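Local coordinates for beta-lactamase/D-alanine Carboxypeptidase (Yersinia pestis, PDB 3RJU), which probably hydrolyses beta-lactams or cleaves D-alanine from peptidoglycan peptides, as serine beta-lactamases and penicillin-binding proteins of its family do, at residues I299-G304 with I310-M315; S56-A61 with F324-R329; T64-S69 with Q237-Q242; Q241-S246 with L285-M290; D11-H16 with V342-A347. One frame throughout, in Å; residues are numbered along the deposited sequence.

Interaction 1 of 5, residues I299-G304 with I310-M315; sequences IMQKTG and ITYMAM
Tyr312 leans across at a slant toward Gln301 and Thr303 from the neighbouring strand of an antiparallel hairpin, 299-306 with 309-316. Its CG stands anti to the backbone N (chi1 -177°), which turns the ring toward 299-304. From CB outward, CG passes 4.1 Å from Lys302 O; CD1 lies beside the same carbonyl and packs against Thr303 CG2 at 3.8 Å. CE1 meets Gln301 CB and the amide oxygen OE1 of Gln301, the ring and amide planes being 54° apart. At the tip, OH sits 3.6 Å from both Gln301 CB and Gln301 CG, while its hydrogen bond goes to Asn343 of helix 336-349. Beyond it, Ile299 CG2 touches Ala314 CB at 3.8 Å. Three hydrogen-bonded pairs, Met300-Met315, Lys302-Met313 and Gly304-Thr311, hold the backbones; Met315 N to Met300 O is 2.8 Å. Both bonds of the Gly304 pair depart from the carbonyl planes; Thr311 OG1 lies 3.4 Å from Gly304 CA and hydrogen-bonds Ile60 O. On the face shared with Met313, Lys302 folds its NZ onto Thr303 O at 2.7 Å and also bonds Tyr159 OH. Thr303 OG1 hydrogen-bonds a citrate, probably from the crystallisation liquor, consistent with a pocket at this end of the strand. Lys302-Thr303-Gly304 is probably the family's KTG-type motif, its threonine hydroxyl holding the citrate while two oxygens hold the lysine NZ.

Interaction 2 of 5, residues S56-A61 with F324-R329; sequences SLIRIA and FVVVTR
Ile58 carries CG1 between its backbone N and carbonyl carbon (chi1 62°) and runs straight on through chi2, -179°, so that CD1 extends toward strand 321-328. Phe324, with CG anti to its backbone N (chi1 172°), sends its ring the opposite way to meet it. The methyl arrives at the rim of the ring, in its plane, 3.9 Å from Phe324 CZ and equally near CE2. Val326, two residues along and on the same side of the strand, receives the flank of the isoleucine. Its CG1 lies 3.9 Å from Ile58 CD1, and its CG2 is 4.0 Å from Ile58 CG2, so both branches of the isoleucine are engaged by both methyls of the valine. No hydrogen bond spans the segments: the contact is wholly apolar and buried, with one side chain bridging the Phe324 ring and the Val326 methyls. Around it, Phe309 of strand 309-316 packs on both Ile58 and Val326, and Ala27 of strand 25-32 also touches Val326. The backbone of Ile58 pairs with Ser231 in the short two-stranded sheet, and just beyond 56-61 the chain enters helix 64-77; the contact thus seats this small sheet on the large antiparallel one.

Interaction 3 of 5, residues T64-S69 with Q237-Q242; sequences TKLMTS and QHWMQQ
Helix 64-77, which carries Lys65 of a probable SxxK motif of the serine beta-lactamase and penicillin-binding protein fold, meets helix 233-241 through a Met-aromatic contact between Met67 and Trp239. Met67 is selenomethionine here; its chain is extended beyond CG and lays the terminal CE over the five-membered ring of Trp239, 3.8 Å from the centroid and 6° off the ring normal. SE lies over the same ring, 4.7 Å from its centroid. On the opposite face, Gln242 NE2 lies above the indole toward its rim, less certainly, since this is one of two modelled conformers. The indole NE1 hydrogen-bonds Glu70 one turn further along helix 64-77, which would restrict the rotation of the ring. Trp239 swings out to meet that helix, CG anti to its backbone N (chi1 -169°), and its six-membered ring ends at Leu66, the two side chains crossing at about a right angle with CH2 3.6 Å from Leu66 CB.

Interaction 4 of 5, residues Q241-S246 with L285-M290; sequences QQFLAS and LGWVYM
Phe243 and Trp287 meet as a T-shaped pair, the indole presenting its edge to the face of the phenyl ring. The planes stand at 70° and the centroid of the phenyl lies 5.3 Å from that of the indole six-membered ring. One atom does the touching on the tryptophan side: CZ2 sits 3.7 Å above the Phe243 plane, displaced toward the rim. The indole edge comes down over the rim of the phenyl face, Trp287 CZ2 being 3.8 Å from Phe243 CZ. Both side chains have CG anti to the carbonyl carbon (chi1 -60° for Phe243 and -68° for Trp287), and each extends toward the other while the backbones stay far apart, CA to CA 12.4 Å. Phe243 belongs to a type I beta turn, Gln241 to Leu244, that leaves helix 233-241; Trp287 comes just before strand 288-290 of the large antiparallel sheet in this beta-lactamase-like fold. The turn is closed by Leu244 N to Gln241 O, 3.0 Å, and braced by Gln241, whose NE2 reaches forward to Leu244 O at 3.2 Å, well above the carbonyl plane. Trp239 makes a second edge-to-face pair with Phe243, while Met315 of strand 309-316 touches both Phe243 and Trp287. Leu66 of helix 64-77 also packs on the indole of Trp287.

Interaction 5 of 5, residues D11-H16 with V342-A347; sequences DQYAEH and VNQLVA
Apolar and CH-pi contacts carry most of the meeting of Tyr13 with Leu345 and Gln344. The Tyr13 ring lies flat against helix 336-349, with Leu345 CA over its centre, 3.9 Å from the centroid and 9° off the ring normal. Leu345 has CG anti to its backbone N (chi1 171°), which carries CD1 along the ring to 3.8 Å from Tyr13 CD2. The Gln344 side chain runs at about a right angle to that of Tyr13, its CB 3.7 Å from Tyr13 CE1. The polar link is indirect: a water in the plane of the ring, at its edge, lies 3.0 Å from Tyr13 OH and donates to Gln344 OE1 at 3.3 Å. No direct hydrogen bond joins the segments. Helices 6-20 and 336-349 pair on one side of the large sheet. Ala14 rests on Arg39 and Phe41 of strand 35-42, and Val342 packs on Tyr312 of strand 309-316 and on Val323 and Val325 of strand 321-328.

Strand 309-316 is the hub: interaction 1 pairs it with 299-306, and strand 321-328 of interaction 2 lies on its other side, Ile310 N to Val327 O being 2.9 Å. Interactions 3 and 4, centres about 8 Å apart, share Gln241 and Gln242 and pack on one face of the sheet, where Met313 SE lies 3.8 Å from Trp239 CZ3. Interaction 5 is on the opposite face, linked to interaction 1 by Tyr312 OH to Asn343 OD1, 2.7 Å. The probable active site lies between interactions 1 and 3: Lys65 hydrogen-bonds Ser62 and Tyr159, and Lys302 converges on the same tyrosine hydroxyl from the sheet.

Interaction 1 of 5, residues I299-G304 with I310-M315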
# COMPACT_ATOMS: atom_id res chain seq x y z
N ILE A 299 -8.23 11.49 8.06
CA ILE A 299 -7.24 11.14 7.07
C ILE A 299 -7.41 9.69 6.63
O ILE A 299 -7.57 8.80 7.47
CB ILE A 299 -5.81 11.33 7.67
CG1 ILE A 299 -5.50 12.83 7.83
CG2 ILE A 299 -4.75 10.61 6.82
CD1 ILE A 299 -4.26 13.12 8.67
N MSE A 300 -7.40 9.48 5.32
CA MSE A 300 -7.32 8.16 4.71
C MSE A 300 -5.85 7.91 4.41
O MSE A 300 -5.21 8.73 3.74
CB MSE A 300 -8.11 8.12 3.39
CG MSE A 300 -9.59 8.21 3.56
SE MSE A 300 -10.31 6.60 4.38
CE MSE A 300 -10.22 5.44 2.87
N GLN A 301 -5.33 6.78 4.87
CA GLN A 301 -3.89 6.55 4.75
C GLN A 301 -3.49 5.09 4.60
O GLN A 301 -4.30 4.17 4.80
CB GLN A 301 -3.14 7.23 5.93
CG GLN A 301 -3.61 6.84 7.34
CD GLN A 301 -2.99 5.53 7.89
OE1 GLN A 301 -2.36 4.75 7.16
NE2 GLN A 301 -3.15 5.31 9.18
N LYS A 302 -2.23 4.89 4.20
CA LYS A 302 -1.62 3.57 4.20
C LYS A 302 -0.13 3.73 4.45
O LYS A 302 0.50 4.64 3.91
CB LYS A 302 -1.83 2.84 2.87
CG LYS A 302 -1.22 1.42 2.86
CD LYS A 302 -2.00 0.47 3.80
CE LYS A 302 -1.30 -0.88 4.00
NZ LYS A 302 -0.25 -0.82 5.08
N THR A 303 0.41 2.86 5.30
CA THR A 303 1.82 2.83 5.64
C THR A 303 2.53 1.69 4.89
O THR A 303 1.91 0.71 4.47
CB THR A 303 2.00 2.56 7.15
OG1 THR A 303 1.32 1.34 7.49
CG2 THR A 303 1.43 3.68 7.98
N GLY A 304 3.84 1.80 4.73
CA GLY A 304 4.60 0.73 4.13
C GLY A 304 6.05 0.76 4.57
O GLY A 304 6.61 1.82 4.84
N ILE A 310 10.73 3.14 3.44
CA ILE A 310 9.47 3.38 4.13
C ILE A 310 8.61 4.33 3.30
O ILE A 310 9.12 5.27 2.67
CB ILE A 310 9.64 3.91 5.57
CG1 ILE A 310 10.54 5.16 5.62
CG2 ILE A 310 10.15 2.78 6.49
CD1 ILE A 310 10.54 5.80 7.00
N THR A 311 7.30 4.08 3.28
CA THR A 311 6.40 4.87 2.47
C THR A 311 5.15 5.20 3.27
O THR A 311 4.78 4.50 4.21
CB THR A 311 5.95 4.11 1.19
OG1 THR A 311 5.53 2.79 1.55
CG2 THR A 311 7.09 3.99 0.19
N TYR A 312 4.51 6.29 2.89
CA TYR A 312 3.27 6.68 3.53
C TYR A 312 2.47 7.51 2.56
O TYR A 312 3.01 8.37 1.84
CB TYR A 312 3.58 7.48 4.80
CG TYR A 312 2.39 7.90 5.64
CD1 TYR A 312 1.49 6.95 6.14
CD2 TYR A 312 2.18 9.25 5.95
CE1 TYR A 312 0.41 7.34 6.93
CE2 TYR A 312 1.10 9.64 6.75
CZ TYR A 312 0.22 8.68 7.22
OH TYR A 312 -0.87 9.05 8.01
N MSE A 313 1.16 7.25 2.52
CA MSE A 313 0.26 8.07 1.74
C MSE A 313 -0.86 8.51 2.67
O MSE A 313 -1.43 7.69 3.39
CB MSE A 313 -0.33 7.28 0.57
CG MSE A 313 -1.25 8.14 -0.30
SE MSE A 313 -1.87 7.22 -1.89
CE MSE A 313 -0.16 6.90 -2.74
N ALA A 314 -1.15 9.81 2.68
CA ALA A 314 -2.20 10.35 3.54
C ALA A 314 -3.03 11.29 2.70
O ALA A 314 -2.48 12.14 1.99
CB ALA A 314 -1.59 11.10 4.73
N MSE A 315 -4.35 11.19 2.78
CA MSE A 315 -5.12 12.13 2.00
C MSE A 315 -6.43 12.48 2.65
O MSE A 315 -6.95 11.75 3.51
CB MSE A 315 -5.36 11.59 0.59
CG MSE A 315 -6.22 10.35 0.55
SE MSE A 315 -6.83 9.93 -1.26
CE MSE A 315 -5.13 9.41 -2.07

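Interaction 2 of 5, residues S56-A61 with F324-R329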
# COMPACT_ATOMS: atom_id res chain seq x y z
N SER A 56 13.27 8.09 -10.10
CA SER A 56 13.99 7.17 -9.21
C SER A 56 13.09 5.97 -8.88
O SER A 56 11.91 6.15 -8.53
CB SER A 56 14.42 7.86 -7.92
OG SER A 56 15.46 8.79 -8.17
N LEU A 57 13.63 4.76 -8.99
CA LEU A 57 12.85 3.58 -8.65
C LEU A 57 12.80 3.44 -7.13
O LEU A 57 13.80 3.65 -6.43
CB LEU A 57 13.40 2.30 -9.29
CG LEU A 57 12.33 1.22 -9.57
CD1 LEU A 57 11.39 1.68 -10.68
CD2 LEU A 57 12.96 -0.13 -9.91
N ILE A 58 11.63 3.06 -6.64
CA ILE A 58 11.42 2.87 -5.21
C ILE A 58 10.66 1.57 -4.99
O ILE A 58 9.97 1.09 -5.89
CB ILE A 58 10.62 4.04 -4.61
CG1 ILE A 58 9.21 4.13 -5.23
CG2 ILE A 58 11.35 5.37 -4.82
CD1 ILE A 58 8.37 5.29 -4.68
N ARG A 59 10.80 1.00 -3.79
CA ARG A 59 9.87 -0.04 -3.35
C ARG A 59 8.73 0.64 -2.60
O ARG A 59 8.96 1.35 -1.61
CB ARG A 59 10.55 -1.04 -2.41
CG ARG A 59 11.76 -1.75 -3.03
CD ARG A 59 12.24 -2.86 -2.12
NE ARG A 59 13.51 -3.46 -2.53
CZ ARG A 59 13.63 -4.57 -3.25
NH1 ARG A 59 12.55 -5.24 -3.67
NH2 ARG A 59 14.84 -5.04 -3.54
N ILE A 60 7.49 0.46 -3.07
CA ILE A 60 6.38 1.09 -2.34
C ILE A 60 5.91 0.23 -1.16
O ILE A 60 5.07 0.67 -0.37
CB ILE A 60 5.19 1.49 -3.26
CG1 ILE A 60 4.44 0.26 -3.78
CG2 ILE A 60 5.68 2.37 -4.42
CD1 ILE A 60 3.18 0.64 -4.59
N ALA A 61 6.45 -0.97 -1.04
CA ALA A 61 6.10 -1.87 0.05
C ALA A 61 4.57 -1.98 0.13
O ALA A 61 3.93 -2.14 -0.90
CB ALA A 61 6.71 -1.40 1.39
N PHE A 324 2.14 11.83 -0.70
CA PHE A 324 2.86 10.57 -0.73
C PHE A 324 4.33 10.86 -0.41
O PHE A 324 4.92 11.79 -0.97
CB PHE A 324 2.79 9.95 -2.13
CG PHE A 324 3.69 8.75 -2.30
CD1 PHE A 324 3.39 7.55 -1.64
CD2 PHE A 324 4.81 8.80 -3.11
CE1 PHE A 324 4.21 6.43 -1.78
CE2 PHE A 324 5.63 7.68 -3.26
CZ PHE A 324 5.32 6.49 -2.59
N VAL A 325 4.93 10.04 0.44
CA VAL A 325 6.33 10.22 0.75
C VAL A 325 7.04 8.87 0.72
O VAL A 325 6.47 7.84 1.07
CB VAL A 325 6.55 10.91 2.14
CG1 VAL A 325 5.98 10.05 3.26
CG2 VAL A 325 8.02 11.20 2.37
N VAL A 326 8.28 8.89 0.25
CA VAL A 326 9.10 7.70 0.26
C VAL A 326 10.46 8.10 0.82
O VAL A 326 11.03 9.14 0.43
CB VAL A 326 9.25 7.02 -1.14
CG1 VAL A 326 9.71 8.02 -2.21
CG2 VAL A 326 10.21 5.83 -1.04
N VAL A 327 10.97 7.29 1.74
CA VAL A 327 12.27 7.52 2.34
C VAL A 327 13.08 6.24 2.31
O VAL A 327 12.54 5.16 2.54
CB VAL A 327 12.08 8.00 3.83
CG1 VAL A 327 13.29 7.64 4.72
CG2 VAL A 327 11.74 9.49 3.90
N THR A 328 14.36 6.34 1.98
CA THR A 328 15.27 5.24 2.25
C THR A 328 15.87 5.40 3.66
O THR A 328 16.32 6.48 4.05
CB THR A 328 16.37 5.17 1.19
OG1 THR A 328 16.85 6.50 0.94
CG2 THR A 328 15.85 4.57 -0.11
N ARG A 329 15.83 4.32 4.44
CA ARG A 329 16.20 4.38 5.86
C ARG A 329 17.69 4.57 6.09
O ARG A 329 18.51 4.02 5.37
CB ARG A 329 15.80 3.07 6.56
CG ARG A 329 14.29 2.80 6.60
CD ARG A 329 14.02 1.64 7.57
NE ARG A 329 14.31 2.04 8.94
CZ ARG A 329 15.38 1.65 9.65
NH1 ARG A 329 15.57 2.10 10.88
NH2 ARG A 329 16.27 0.82 9.12

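Interaction 3 of 5, residues T64-S69 with Q237-Q242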
# COMPACT_ATOMS: atom_id res chain seq x y z
N THR A 64 1.32 -1.32 -1.95
CA THR A 64 0.89 -2.38 -2.87
C THR A 64 -0.52 -2.87 -2.53
O THR A 64 -1.32 -3.13 -3.43
CB THR A 64 1.85 -3.60 -2.80
OG1 THR A 64 3.14 -3.22 -3.30
CG2 THR A 64 1.32 -4.78 -3.64
N LYS A 65 -0.83 -2.99 -1.24
CA LYS A 65 -2.14 -3.51 -0.83
C LYS A 65 -3.30 -2.66 -1.35
O LYS A 65 -4.37 -3.19 -1.65
CB LYS A 65 -2.22 -3.59 0.69
CG LYS A 65 -1.27 -4.62 1.29
CD LYS A 65 -1.46 -4.75 2.79
CE LYS A 65 -0.64 -5.90 3.39
NZ LYS A 65 0.84 -5.66 3.26
N LEU A 66 -3.09 -1.35 -1.46
CA LEU A 66 -4.15 -0.47 -2.01
C LEU A 66 -4.44 -0.80 -3.47
O LEU A 66 -5.58 -0.69 -3.93
CB LEU A 66 -3.75 1.01 -1.90
CG LEU A 66 -3.37 1.49 -0.49
CD1 LEU A 66 -3.07 3.00 -0.55
CD2 LEU A 66 -4.50 1.17 0.49
N MSE A 67 -3.41 -1.21 -4.19
CA MSE A 67 -3.60 -1.62 -5.58
C MSE A 67 -4.27 -3.00 -5.68
O MSE A 67 -5.08 -3.23 -6.57
CB MSE A 67 -2.27 -1.58 -6.34
CG MSE A 67 -1.72 -0.15 -6.41
SE MSE A 67 -0.09 0.04 -7.42
CE MSE A 67 0.33 1.89 -6.92
N THR A 68 -3.93 -3.91 -4.79
CA THR A 68 -4.62 -5.21 -4.76
C THR A 68 -6.10 -4.99 -4.50
O THR A 68 -6.95 -5.54 -5.20
CB THR A 68 -4.04 -6.11 -3.68
OG1 THR A 68 -2.61 -6.06 -3.77
CG2 THR A 68 -4.53 -7.55 -3.85
N SER A 69 -6.44 -4.16 -3.52
CA SER A 69 -7.85 -3.85 -3.28
C SER A 69 -8.50 -3.11 -4.44
O SER A 69 -9.68 -3.34 -4.76
CB SER A 69 -8.03 -3.11 -1.95
OG SER A 69 -7.96 -4.05 -0.88
N GLN A 237 2.50 9.77 -8.24
CA GLN A 237 1.71 10.99 -8.37
C GLN A 237 0.46 10.72 -9.22
O GLN A 237 -0.66 11.10 -8.86
CB GLN A 237 2.52 12.13 -9.01
CG GLN A 237 1.72 13.40 -9.19
CD GLN A 237 2.36 14.36 -10.19
OE1 GLN A 237 3.59 14.47 -10.26
NE2 GLN A 237 1.53 15.05 -10.97
N HIS A 238 0.66 10.08 -10.37
CA HIS A 238 -0.45 9.80 -11.27
C HIS A 238 -1.49 8.88 -10.63
O HIS A 238 -2.70 9.10 -10.80
CB HIS A 238 0.06 9.22 -12.60
CG HIS A 238 0.93 10.17 -13.36
ND1 HIS A 238 0.54 11.46 -13.66
CD2 HIS A 238 2.17 10.03 -13.88
CE1 HIS A 238 1.50 12.07 -14.32
NE2 HIS A 238 2.51 11.22 -14.47
N TRP A 239 -1.04 7.88 -9.88
CA TRP A 239 -1.95 6.97 -9.20
C TRP A 239 -2.76 7.70 -8.14
O TRP A 239 -3.99 7.57 -8.07
CB TRP A 239 -1.19 5.80 -8.56
CG TRP A 239 -2.10 4.72 -8.09
CD1 TRP A 239 -2.66 3.75 -8.86
CD2 TRP A 239 -2.59 4.51 -6.76
NE1 TRP A 239 -3.47 2.94 -8.09
CE2 TRP A 239 -3.44 3.38 -6.79
CE3 TRP A 239 -2.37 5.16 -5.54
CZ2 TRP A 239 -4.09 2.89 -5.66
CZ3 TRP A 239 -3.02 4.68 -4.41
CH2 TRP A 239 -3.87 3.55 -4.48
N MSE A 240 -2.08 8.48 -7.32
CA MSE A 240 -2.74 9.17 -6.23
C MSE A 240 -3.76 10.19 -6.77
O MSE A 240 -4.82 10.40 -6.18
CB MSE A 240 -1.69 9.87 -5.36
CG MSE A 240 -2.29 10.55 -4.15
SE MSE A 240 -0.98 11.04 -2.79
CE MSE A 240 -0.04 12.43 -3.77
N GLN A 241 -3.44 10.81 -7.91
CA GLN A 241 -4.30 11.85 -8.49
C GLN A 241 -5.72 11.34 -8.77
O GLN A 241 -6.68 12.11 -8.73
CB GLN A 241 -3.68 12.39 -9.79
CG GLN A 241 -4.49 13.52 -10.48
CD GLN A 241 -4.54 14.78 -9.65
OE1 GLN A 241 -3.58 15.55 -9.62
NE2 GLN A 241 -5.65 14.98 -8.94
N GLN A 242 -5.87 10.05 -9.06
CA GLN A 242 -7.21 9.54 -9.41
C GLN A 242 -8.20 9.58 -8.25
O GLN A 242 -9.40 9.45 -8.46
CB GLN A 242 -7.22 8.16 -10.10
CG GLN A 242 -5.94 7.34 -10.08
CD GLN A 242 -6.19 5.84 -9.91
OE1 GLN A 242 -6.92 5.20 -10.69
NE2 GLN A 242 -5.59 5.28 -8.91

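Interaction 4 of 5, residues Q241-S246 with L285-M290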
# COMPACT_ATOMS: atom_id res chain seq x y z
N GLN A 241 -3.44 10.81 -7.91
CA GLN A 241 -4.30 11.85 -8.49
C GLN A 241 -5.72 11.34 -8.77
O GLN A 241 -6.68 12.11 -8.73
CB GLN A 241 -3.68 12.39 -9.79
CG GLN A 241 -4.49 13.52 -10.48
CD GLN A 241 -4.54 14.78 -9.65
OE1 GLN A 241 -3.58 15.55 -9.62
NE2 GLN A 241 -5.65 14.98 -8.94
N GLN A 242 -5.87 10.05 -9.06
CA GLN A 242 -7.21 9.54 -9.41
C GLN A 242 -8.20 9.58 -8.25
O GLN A 242 -9.40 9.45 -8.46
CB GLN A 242 -7.22 8.16 -10.10
CG GLN A 242 -5.94 7.34 -10.08
CD GLN A 242 -6.19 5.84 -9.91
OE1 GLN A 242 -6.92 5.20 -10.69
NE2 GLN A 242 -5.59 5.28 -8.91
N PHE A 243 -7.70 9.79 -7.03
CA PHE A 243 -8.61 9.92 -5.87
C PHE A 243 -9.05 11.35 -5.58
O PHE A 243 -9.89 11.57 -4.72
CB PHE A 243 -7.98 9.31 -4.61
CG PHE A 243 -7.65 7.85 -4.74
CD1 PHE A 243 -8.58 6.88 -4.40
CD2 PHE A 243 -6.41 7.45 -5.22
CE1 PHE A 243 -8.28 5.53 -4.54
CE2 PHE A 243 -6.11 6.10 -5.36
CZ PHE A 243 -7.03 5.14 -4.99
N LEU A 244 -8.49 12.30 -6.32
CA LEU A 244 -8.61 13.72 -5.97
C LEU A 244 -9.15 14.49 -7.14
O LEU A 244 -8.70 14.31 -8.26
CB LEU A 244 -7.22 14.27 -5.61
CG LEU A 244 -6.49 13.50 -4.52
CD1 LEU A 244 -5.07 14.04 -4.31
CD2 LEU A 244 -7.29 13.58 -3.23
N ALA A 245 -10.09 15.40 -6.90
CA ALA A 245 -10.60 16.25 -7.97
C ALA A 245 -9.64 17.41 -8.26
O ALA A 245 -8.95 17.93 -7.37
CB ALA A 245 -11.98 16.79 -7.62
N SER A 246 -9.64 17.84 -9.52
CA SER A 246 -8.92 19.05 -9.93
C SER A 246 -9.75 19.73 -11.00
O SER A 246 -10.85 19.29 -11.32
CB SER A 246 -7.54 18.70 -10.49
OG SER A 246 -7.66 18.01 -11.73
N LEU A 285 -10.52 -1.29 2.62
CA LEU A 285 -9.89 -2.28 1.78
C LEU A 285 -8.44 -1.86 1.65
O LEU A 285 -8.05 -1.15 0.71
CB LEU A 285 -10.60 -2.31 0.41
CG LEU A 285 -12.13 -2.49 0.52
CD1 LEU A 285 -12.81 -2.41 -0.85
CD2 LEU A 285 -12.54 -3.79 1.28
N GLY A 286 -7.64 -2.25 2.65
CA GLY A 286 -6.27 -1.80 2.76
C GLY A 286 -6.17 -0.41 3.39
O GLY A 286 -5.39 -0.20 4.31
N TRP A 287 -6.93 0.54 2.86
CA TRP A 287 -6.99 1.89 3.42
C TRP A 287 -7.32 1.84 4.90
O TRP A 287 -8.11 1.00 5.34
CB TRP A 287 -8.06 2.71 2.71
CG TRP A 287 -7.73 3.02 1.29
CD1 TRP A 287 -8.16 2.34 0.16
CD2 TRP A 287 -6.89 4.09 0.83
NE1 TRP A 287 -7.61 2.94 -0.97
CE2 TRP A 287 -6.84 4.00 -0.58
CE3 TRP A 287 -6.16 5.10 1.48
CZ2 TRP A 287 -6.12 4.91 -1.35
CZ3 TRP A 287 -5.44 5.99 0.71
CH2 TRP A 287 -5.42 5.89 -0.69
N VAL A 288 -6.74 2.78 5.64
CA VAL A 288 -7.02 2.95 7.05
C VAL A 288 -7.49 4.37 7.26
O VAL A 288 -6.87 5.32 6.76
CB VAL A 288 -5.75 2.69 7.89
CG1 VAL A 288 -5.97 3.10 9.38
CG2 VAL A 288 -5.34 1.23 7.77
N TYR A 289 -8.58 4.53 8.03
CA TYR A 289 -9.12 5.85 8.31
C TYR A 289 -8.82 6.25 9.73
O TYR A 289 -9.02 5.47 10.66
CB TYR A 289 -10.63 5.89 8.08
CG TYR A 289 -11.26 7.19 8.49
CD1 TYR A 289 -11.04 8.35 7.76
CD2 TYR A 289 -12.09 7.27 9.61
CE1 TYR A 289 -11.62 9.56 8.14
CE2 TYR A 289 -12.67 8.48 10.00
CZ TYR A 289 -12.44 9.61 9.25
OH TYR A 289 -13.00 10.82 9.61
N MSE A 290 -8.31 7.47 9.90
CA MSE A 290 -8.12 8.07 11.21
C MSE A 290 -9.04 9.26 11.33
O MSE A 290 -8.99 10.18 10.49
CB MSE A 290 -6.66 8.51 11.39
CG MSE A 290 -5.66 7.37 11.20
SE MSE A 290 -3.82 7.82 11.61
CE MSE A 290 -3.60 9.39 10.48

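Interaction 5 of 5, residues D11-H16 with V342-A347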
# COMPACT_ATOMS: atom_id res chain seq x y z
N ASP A 11 7.03 23.71 2.01
CA ASP A 11 8.37 24.05 2.47
C ASP A 11 8.51 24.21 3.98
O ASP A 11 9.61 24.11 4.52
CB ASP A 11 8.85 25.33 1.80
CG ASP A 11 9.17 25.13 0.34
OD1 ASP A 11 9.39 23.97 -0.08
OD2 ASP A 11 9.21 26.15 -0.38
N GLN A 12 7.41 24.48 4.67
CA GLN A 12 7.42 24.52 6.13
C GLN A 12 7.71 23.14 6.74
O GLN A 12 8.17 23.05 7.88
CB GLN A 12 6.09 25.04 6.68
CG GLN A 12 5.79 26.49 6.38
CD GLN A 12 4.33 26.82 6.70
OE1 GLN A 12 3.66 26.06 7.41
NE2 GLN A 12 3.83 27.92 6.18
N TYR A 13 7.45 22.07 5.98
CA TYR A 13 7.52 20.71 6.50
C TYR A 13 8.53 19.80 5.85
O TYR A 13 9.05 18.90 6.50
CB TYR A 13 6.13 20.02 6.42
CG TYR A 13 5.18 20.60 7.44
CD1 TYR A 13 5.12 20.08 8.72
CD2 TYR A 13 4.40 21.72 7.13
CE1 TYR A 13 4.29 20.62 9.66
CE2 TYR A 13 3.54 22.27 8.09
CZ TYR A 13 3.51 21.71 9.36
OH TYR A 13 2.69 22.24 10.32
N ALA A 14 8.77 20.00 4.56
CA ALA A 14 9.48 18.97 3.77
C ALA A 14 10.88 18.67 4.31
O ALA A 14 11.24 17.51 4.53
CB ALA A 14 9.54 19.36 2.30
N GLU A 15 11.68 19.71 4.52
CA GLU A 15 13.03 19.48 5.00
C GLU A 15 13.03 18.90 6.42
O GLU A 15 13.88 18.07 6.76
CB GLU A 15 13.87 20.76 4.92
CG GLU A 15 15.35 20.44 4.84
CD GLU A 15 16.21 21.65 4.57
OE1 GLU A 15 17.19 21.53 3.80
OE2 GLU A 15 15.91 22.73 5.14
N HIS A 16 12.06 19.29 7.24
CA HIS A 16 11.95 18.71 8.58
C HIS A 16 11.68 17.21 8.53
O HIS A 16 12.26 16.45 9.30
CB HIS A 16 10.87 19.40 9.40
CG HIS A 16 11.24 20.77 9.85
ND1 HIS A 16 12.51 21.11 10.25
CD2 HIS A 16 10.50 21.90 9.97
CE1 HIS A 16 12.54 22.38 10.58
NE2 HIS A 16 11.33 22.88 10.43
N VAL A 342 4.16 14.16 7.83
CA VAL A 342 3.18 14.22 6.75
C VAL A 342 1.79 14.59 7.25
O VAL A 342 1.10 15.42 6.65
CB VAL A 342 3.16 12.89 5.94
CG1 VAL A 342 1.92 12.81 5.05
CG2 VAL A 342 4.45 12.73 5.13
N ASN A 343 1.36 14.00 8.37
CA ASN A 343 0.04 14.29 8.89
C ASN A 343 -0.09 15.76 9.28
O ASN A 343 -1.11 16.40 9.04
CB ASN A 343 -0.32 13.38 10.07
CG ASN A 343 -0.50 11.93 9.63
OD1 ASN A 343 -0.90 11.66 8.48
ND2 ASN A 343 -0.21 10.98 10.55
N GLN A 344 0.97 16.30 9.87
CA GLN A 344 0.97 17.71 10.22
C GLN A 344 0.97 18.61 8.99
O GLN A 344 0.33 19.66 8.99
CB GLN A 344 2.14 18.03 11.15
CG GLN A 344 1.96 17.38 12.49
CD GLN A 344 3.18 17.50 13.37
OE1 GLN A 344 4.03 18.36 13.16
NE2 GLN A 344 3.27 16.62 14.37
N LEU A 345 1.70 18.21 7.95
CA LEU A 345 1.65 18.91 6.68
C LEU A 345 0.21 18.92 6.14
O LEU A 345 -0.31 19.96 5.72
CB LEU A 345 2.60 18.27 5.66
CG LEU A 345 2.50 18.75 4.20
CD1 LEU A 345 2.69 20.27 4.06
CD2 LEU A 345 3.51 18.00 3.35
N VAL A 346 -0.43 17.75 6.14
CA VAL A 346 -1.80 17.65 5.65
C VAL A 346 -2.72 18.57 6.46
O VAL A 346 -3.59 19.25 5.91
CB VAL A 346 -2.30 16.18 5.69
CG1 VAL A 346 -3.80 16.11 5.47
CG2 VAL A 346 -1.58 15.35 4.63
N ALA A 347 -2.48 18.64 7.77
CA ALA A 347 -3.30 19.49 8.64
C ALA A 347 -3.15 20.96 8.26
O ALA A 347 -4.13 21.72 8.30
CB ALA A 347 -2.92 19.28 10.11
O HOH W 1 2.32 21.13 13.03